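Local coordinates for protein pre-crRNA processing endonuclease (PDB 3VZH) that probably cleaves CRISPR precursor transcripts as a Cas5d endoribonuclease, yielding the small crRNAs that direct adaptive immunity against viruses and other mobile elements, at residues 14-20 / 91-97; 49-55 / 121-125. The contacts are given in a common frame with arbitrary orientation. Numbering follows the deposited sequence.

How the contacts relate
From the N terminus, the chain enters contact 1 at 14-20, where strand 9-15 bends into strand 17-18. Helix 39-49 follows, and its exit at 49-55 opens contact 2 before contact 1 has closed. Strands 55-64 and 70-74 lead on to 91-97, which pairs with 14-20 and closes a loop of 70 intervening residues; after strand 95-105, helix 118-130 brings in 121-125 and closes contact 2 over 65 intervening residues. The segments therefore alternate, and the two loops cross rather than nest. Contact 1 joins a three-stranded sheet to the large antiparallel sheet, whereas contact 2 seats a helix on the connection between helix 39-49 and strand 55-64. Their centres lie about 25 Å apart, on opposite sides of the chain's centre.

Contact 1. Residues 14-20 / 91-97; sequences SGQRALF and YLSDVVY
Two extended segments, 14-20 and 91-97, run antiparallel and turn a corner together at Gln16 and Asp94 (CA-CA 4.4 Å). On the Ser14-Gly15 side of the corner, Gly15 and Val95 form a hydrogen-bonded pair (Gly15 N-Val95 O 3.1 Å, Val95 N-Gly15 O 3.0 Å). On the Arg17-Ala18 side, Ala18 and Leu92 do the same (Ala18 N-Leu92 O 3.1 Å, Leu92 N-Ala18 O 2.9 Å). Ser14-Val96 and Arg17-Ser93 are non-hydrogen-bonded pairs. At the bend Asp94 takes positive phi/psi (51/64°) and Gln16 helical values (-70/-34°), and Asp94 N donates to Gln16 O (2.9 Å). In this RAMP-like Cas5 fold, 14-20 thus passes from the large antiparallel sheet into the three-stranded sheet of 17-18, 88-93 and 70-74, and 91-97 from the small sheet back to the large. Gln16 O accepts a second bond from Arg17 NH1 (3.1 Å); Arg17 NH1 also lies 3.1 Å from Ser93 OG, but at an angle that rules out a hydrogen bond. Outward backbone bonds join Ser14 to Leu147, Tyr91 to Glu71 of strand 70-74, and Ser93 to Gln69. Phe20 N is satisfied by Ser33 OG, Asp94 O by Asn66 ND2, Tyr91 OH by Glu143. Ala18 CB packs 4.1 Å from both Leu92 CB and Val95 CG2.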
loop_
_atom_site.group_PDB
_atom_site.type_symbol
_atom_site.label_atom_id
_atom_site.label_comp_id
_atom_site.label_asym_id
_atom_site.label_seq_id
_atom_site.Cartn_x
_atom_site.Cartn_y
_atom_site.Cartn_z
ATOM N N SER A 14 5.690 -1.214 9.740
ATOM C CA SER A 14 5.682 -2.416 10.622
ATOM C C SER A 14 4.545 -2.385 11.626
ATOM O O SER A 14 3.977 -1.327 11.898
ATOM C CB SER A 14 7.032 -2.560 11.275
ATOM O OG SER A 14 7.277 -1.451 12.163
ATOM N N GLY A 15 4.181 -3.560 12.182
ATOM C CA GLY A 15 3.098 -3.548 13.171
ATOM C C GLY A 15 3.045 -4.935 13.765
ATOM O O GLY A 15 3.416 -5.930 13.117
ATOM N N GLN A 16 2.541 -4.994 14.999
ATOM C CA GLN A 16 2.328 -6.279 15.647
ATOM C C GLN A 16 1.185 -7.105 15.020
ATOM O O GLN A 16 1.215 -8.354 15.057
ATOM C CB GLN A 16 2.000 -6.024 17.153
ATOM C CG GLN A 16 3.259 -5.675 17.972
ATOM C CD GLN A 16 4.401 -6.639 17.690
ATOM O OE1 GLN A 16 5.433 -6.255 17.118
ATOM N NE2 GLN A 16 4.220 -7.901 18.068
ATOM N N ARG A 17 0.145 -6.408 14.532
ATOM C CA ARG A 17 -1.007 -7.049 13.914
ATOM C C ARG A 17 -1.416 -6.305 12.639
ATOM O O ARG A 17 -1.234 -5.070 12.542
ATOM C CB ARG A 17 -2.189 -6.973 14.876
ATOM C CG ARG A 17 -1.954 -7.805 16.156
ATOM C CD ARG A 17 -1.871 -9.296 15.819
ATOM N NE ARG A 17 -1.983 -10.164 16.994
ATOM C CZ ARG A 17 -0.957 -10.664 17.659
ATOM N NH1 ARG A 17 0.297 -10.362 17.302
ATOM N NH2 ARG A 17 -1.202 -11.468 18.715
ATOM N N ALA A 18 -1.962 -7.054 11.686
ATOM C CA ALA A 18 -2.515 -6.494 10.440
ATOM C C ALA A 18 -3.754 -7.307 10.088
ATOM O O ALA A 18 -3.856 -8.505 10.450
ATOM C CB ALA A 18 -1.493 -6.537 9.277
ATOM N N LEU A 19 -4.695 -6.647 9.428
ATOM C CA LEU A 19 -5.923 -7.312 8.978
ATOM C C LEU A 19 -6.268 -6.732 7.630
ATOM O O LEU A 19 -6.932 -5.675 7.553
ATOM C CB LEU A 19 -7.096 -7.098 9.945
ATOM C CG LEU A 19 -8.443 -7.737 9.578
ATOM C CD1 LEU A 19 -8.222 -9.239 9.468
ATOM C CD2 LEU A 19 -9.575 -7.452 10.593
ATOM N N PHE A 20 -5.943 -7.464 6.570
ATOM C CA PHE A 20 -6.235 -6.963 5.190
ATOM C C PHE A 20 -7.445 -7.698 4.668
ATOM O O PHE A 20 -7.384 -8.879 4.407
ATOM C CB PHE A 20 -4.983 -7.259 4.343
ATOM C CG PHE A 20 -3.790 -6.514 4.835
ATOM C CD1 PHE A 20 -3.848 -5.122 4.982
ATOM C CD2 PHE A 20 -2.594 -7.157 5.143
ATOM C CE1 PHE A 20 -2.795 -4.401 5.451
ATOM C CE2 PHE A 20 -1.514 -6.392 5.602
ATOM C CZ PHE A 20 -1.623 -5.028 5.731
ATOM N N TYR A 91 -5.791 -12.560 12.370
ATOM C CA TYR A 91 -4.840 -11.495 12.011
ATOM C C TYR A 91 -3.493 -12.004 11.520
ATOM O O TYR A 91 -3.070 -13.022 11.939
ATOM C CB TYR A 91 -4.525 -10.661 13.290
ATOM C CG TYR A 91 -5.692 -9.872 13.783
ATOM C CD1 TYR A 91 -5.922 -8.563 13.295
ATOM C CD2 TYR A 91 -6.563 -10.402 14.776
ATOM C CE1 TYR A 91 -7.021 -7.824 13.748
ATOM C CE2 TYR A 91 -7.685 -9.658 15.231
ATOM C CZ TYR A 91 -7.893 -8.366 14.727
ATOM O OH TYR A 91 -8.966 -7.590 15.156
ATOM N N LEU A 92 -2.813 -11.240 10.668
ATOM C CA LEU A 92 -1.365 -11.457 10.517
ATOM C C LEU A 92 -0.703 -10.944 11.748
ATOM O O LEU A 92 -1.132 -9.923 12.347
ATOM C CB LEU A 92 -0.925 -10.644 9.275
ATOM C CG LEU A 92 -1.424 -11.232 7.945
ATOM C CD1 LEU A 92 -1.170 -10.160 6.841
ATOM C CD2 LEU A 92 -0.545 -12.499 7.682
ATOM N N SER A 93 0.479 -11.501 12.044
ATOM C CA SER A 93 1.212 -11.100 13.193
ATOM C C SER A 93 2.643 -10.696 12.823
ATOM O O SER A 93 3.202 -11.251 11.905
ATOM C CB SER A 93 1.293 -12.344 14.110
ATOM O OG SER A 93 1.962 -11.974 15.254
ATOM N N ASP A 94 3.203 -9.703 13.517
ATOM C CA ASP A 94 4.628 -9.315 13.374
ATOM C C ASP A 94 5.069 -9.072 11.892
ATOM O O ASP A 94 5.834 -9.809 11.295
ATOM C CB ASP A 94 5.506 -10.348 14.078
ATOM C CG ASP A 94 6.900 -9.865 14.263
ATOM O OD1 ASP A 94 7.162 -8.718 13.924
ATOM O OD2 ASP A 94 7.810 -10.638 14.608
ATOM N N VAL A 95 4.477 -8.057 11.272
ATOM C CA VAL A 95 4.585 -7.767 9.823
ATOM C C VAL A 95 5.565 -6.630 9.628
ATOM O O VAL A 95 5.636 -5.692 10.500
ATOM C CB VAL A 95 3.208 -7.457 9.182
ATOM C CG1 VAL A 95 2.273 -8.697 9.352
ATOM C CG2 VAL A 95 2.563 -6.157 9.754
ATOM N N VAL A 96 6.389 -6.743 8.542
ATOM C CA VAL A 96 7.243 -5.633 8.054
ATOM C C VAL A 96 7.040 -5.566 6.543
ATOM O O VAL A 96 7.096 -6.563 5.866
ATOM C CB VAL A 96 8.731 -5.907 8.333
ATOM C CG1 VAL A 96 9.539 -4.870 7.568
ATOM C CG2 VAL A 96 9.111 -5.870 9.834
ATOM N N TYR A 97 6.744 -4.392 5.989
ATOM C CA TYR A 97 6.489 -4.245 4.527
ATOM C C TYR A 97 7.263 -3.042 4.093
ATOM O O TYR A 97 7.245 -1.967 4.815
ATOM C CB TYR A 97 5.022 -3.931 4.262
ATOM C CG TYR A 97 4.102 -5.031 4.722
ATOM C CD1 TYR A 97 4.189 -6.312 4.164
ATOM C CD2 TYR A 97 3.158 -4.792 5.684
ATOM C CE1 TYR A 97 3.339 -7.346 4.638
ATOM C CE2 TYR A 97 2.313 -5.798 6.146
ATOM C CZ TYR A 97 2.410 -7.061 5.593
ATOM O OH TYR A 97 1.557 -8.043 6.062
#

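Contact 2. Residues 49-55 / 121-125; sequences IYYKPTF and HEAIM
Residues 49-55 leave helix 39-49 at Tyr50, whose phi/psi of -158/126° is extended, and reach strand 55-64 through a type I beta turn from Lys52 to Phe55, with Phe55 N 3.3 Å from Lys52 O. One face of helical residues 121-125 meets this link; Tyr50 and Met125 come closest in backbone (CA-CA 6.1 Å). The polar contact is a 2.7 Å hydrogen bond between Tyr50 OH and His121 ND1, which the t rotamer of Tyr50 chi1 brings together. His121 NE2 donates to Asp115 O, so both imidazole nitrogens are bonded. Within the Cas5 fold, the helix packs on the connection from helix 39-49 to strand 55-64, and its Met125 and His121 also reach Phe101 and Phe103 of strand 95-105. Among aromatic contacts, Phe55 turns its edge to the His121 face, T-shaped, with centroids 5.2 Å apart and planes at 62°. Ile124 CG2 makes a CH-pi contact 3.5 Å from the Tyr50 ring centroid, 18° off the normal, while Met125 SD lies 5.5 Å from that centroid at the ring edge, a Met-aromatic contact. Apolar packing centres on Met125: its CE approaches Tyr50 CD2 (3.8 Å) and Phe55 CE2 (3.9 Å), and its SD lies 4.2 Å from Ile49 CG2.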
loop_
_atom_site.group_PDB
_atom_site.type_symbol
_atom_site.label_atom_id
_atom_site.label_comp_id
_atom_site.label_asym_id
_atom_site.label_seq_id
_atom_site.Cartn_x
_atom_site.Cartn_y
_atom_site.Cartn_z
ATOM N N ILE A 49 0.365 8.947 5.145
ATOM C CA ILE A 49 1.645 9.661 5.303
ATOM C C ILE A 49 1.545 11.127 4.847
ATOM O O ILE A 49 1.883 12.068 5.615
ATOM C CB ILE A 49 2.728 8.917 4.541
ATOM C CG1 ILE A 49 2.831 7.511 5.165
ATOM C CG2 ILE A 49 4.058 9.699 4.510
ATOM C CD1 ILE A 49 3.967 6.679 4.545
ATOM N N TYR A 50 1.065 11.317 3.626
ATOM C CA TYR A 50 0.823 12.668 3.098
ATOM C C TYR A 50 -0.187 12.577 1.961
ATOM O O TYR A 50 0.007 11.793 1.002
ATOM C CB TYR A 50 2.146 13.255 2.597
ATOM C CG TYR A 50 2.069 14.631 1.959
ATOM C CD1 TYR A 50 1.216 15.642 2.472
ATOM C CD2 TYR A 50 2.880 14.926 0.882
ATOM C CE1 TYR A 50 1.189 16.909 1.866
ATOM C CE2 TYR A 50 2.829 16.170 0.260
ATOM C CZ TYR A 50 1.993 17.150 0.783
ATOM O OH TYR A 50 1.970 18.423 0.187
ATOM N N TYR A 51 -1.252 13.357 2.098
ATOM C CA TYR A 51 -2.366 13.354 1.140
ATOM C C TYR A 51 -2.647 14.801 0.732
ATOM O O TYR A 51 -2.725 15.695 1.617
ATOM C CB TYR A 51 -3.670 12.788 1.761
ATOM C CG TYR A 51 -4.753 12.913 0.730
ATOM C CD1 TYR A 51 -4.827 12.012 -0.334
ATOM C CD2 TYR A 51 -5.644 13.975 0.747
ATOM C CE1 TYR A 51 -5.769 12.186 -1.347
ATOM C CE2 TYR A 51 -6.573 14.158 -0.261
ATOM C CZ TYR A 51 -6.645 13.211 -1.292
ATOM O OH TYR A 51 -7.555 13.292 -2.342
ATOM N N LYS A 52 -2.755 15.058 -0.568
ATOM C CA LYS A 52 -3.356 16.333 -1.062
ATOM C C LYS A 52 -4.218 15.989 -2.246
ATOM O O LYS A 52 -3.878 15.059 -2.988
ATOM C CB LYS A 52 -2.251 17.336 -1.476
ATOM C CG LYS A 52 -1.458 17.944 -0.352
ATOM C CD LYS A 52 -2.232 18.870 0.501
ATOM C CE LYS A 52 -2.178 20.260 -0.102
ATOM N NZ LYS A 52 -3.038 21.246 0.587
ATOM N N PRO A 53 -5.342 16.695 -2.444
ATOM C CA PRO A 53 -6.175 16.431 -3.601
ATOM C C PRO A 53 -5.419 16.815 -4.892
ATOM O O PRO A 53 -5.779 16.383 -5.989
ATOM C CB PRO A 53 -7.367 17.371 -3.373
ATOM C CG PRO A 53 -6.843 18.451 -2.458
ATOM C CD PRO A 53 -5.891 17.733 -1.566
ATOM N N THR A 54 -4.301 17.506 -4.747
ATOM C CA THR A 54 -3.532 17.957 -5.940
ATOM C C THR A 54 -2.871 16.786 -6.661
ATOM O O THR A 54 -2.708 16.831 -7.884
ATOM C CB THR A 54 -2.384 18.888 -5.501
ATOM O OG1 THR A 54 -2.952 19.962 -4.723
ATOM C CG2 THR A 54 -1.772 19.585 -6.716
ATOM N N PHE A 55 -2.469 15.765 -5.884
ATOM C CA PHE A 55 -1.842 14.606 -6.497
ATOM C C PHE A 55 -2.469 13.281 -6.004
ATOM O O PHE A 55 -3.346 13.259 -5.073
ATOM C CB PHE A 55 -0.297 14.658 -6.228
ATOM C CG PHE A 55 0.087 14.567 -4.734
ATOM C CD1 PHE A 55 0.345 15.766 -3.982
ATOM C CD2 PHE A 55 0.220 13.313 -4.078
ATOM C CE1 PHE A 55 0.707 15.694 -2.617
ATOM C CE2 PHE A 55 0.561 13.230 -2.719
ATOM C CZ PHE A 55 0.803 14.431 -1.993
ATOM N N HIS A 121 5.844 19.485 -3.153
ATOM C CA HIS A 121 5.219 18.218 -2.702
ATOM C C HIS A 121 6.198 17.117 -2.463
ATOM O O HIS A 121 5.966 16.294 -1.536
ATOM C CB HIS A 121 4.126 17.785 -3.638
ATOM C CG HIS A 121 2.950 18.703 -3.612
ATOM N ND1 HIS A 121 2.230 18.931 -2.497
ATOM C CD2 HIS A 121 2.423 19.533 -4.591
ATOM C CE1 HIS A 121 1.200 19.739 -2.751
ATOM N NE2 HIS A 121 1.335 20.172 -4.031
ATOM N N GLU A 122 7.265 17.063 -3.245
ATOM C CA GLU A 122 8.364 16.107 -2.941
ATOM C C GLU A 122 9.042 16.370 -1.597
ATOM O O GLU A 122 9.277 15.412 -0.837
ATOM C CB GLU A 122 9.421 16.017 -4.054
ATOM C CG GLU A 122 8.954 15.381 -5.364
ATOM C CD GLU A 122 10.141 14.936 -6.225
ATOM O OE1 GLU A 122 9.967 14.185 -7.190
ATOM O OE2 GLU A 122 11.292 15.339 -5.928
ATOM N N ALA A 123 9.249 17.643 -1.241
ATOM C CA ALA A 123 9.860 17.987 0.057
ATOM C C ALA A 123 9.015 17.623 1.250
ATOM O O ALA A 123 9.485 17.025 2.236
ATOM C CB ALA A 123 10.308 19.476 0.106
ATOM N N ILE A 124 7.727 17.944 1.129
ATOM C CA ILE A 124 6.787 17.596 2.158
ATOM C C ILE A 124 6.635 16.109 2.311
ATOM O O ILE A 124 6.535 15.597 3.450
ATOM C CB ILE A 124 5.448 18.285 1.884
ATOM C CG1 ILE A 124 5.705 19.799 1.930
ATOM C CG2 ILE A 124 4.412 17.938 2.970
ATOM C CD1 ILE A 124 4.441 20.605 1.771
ATOM N N MET A 125 6.605 15.385 1.174
ATOM C CA MET A 125 6.512 13.949 1.246
ATOM C C MET A 125 7.753 13.378 1.994
ATOM O O MET A 125 7.598 12.560 2.874
ATOM C CB MET A 125 6.410 13.357 -0.185
ATOM C CG MET A 125 6.238 11.813 -0.159
ATOM S SD MET A 125 4.711 11.200 0.624
ATOM C CE MET A 125 3.420 11.527 -0.625
#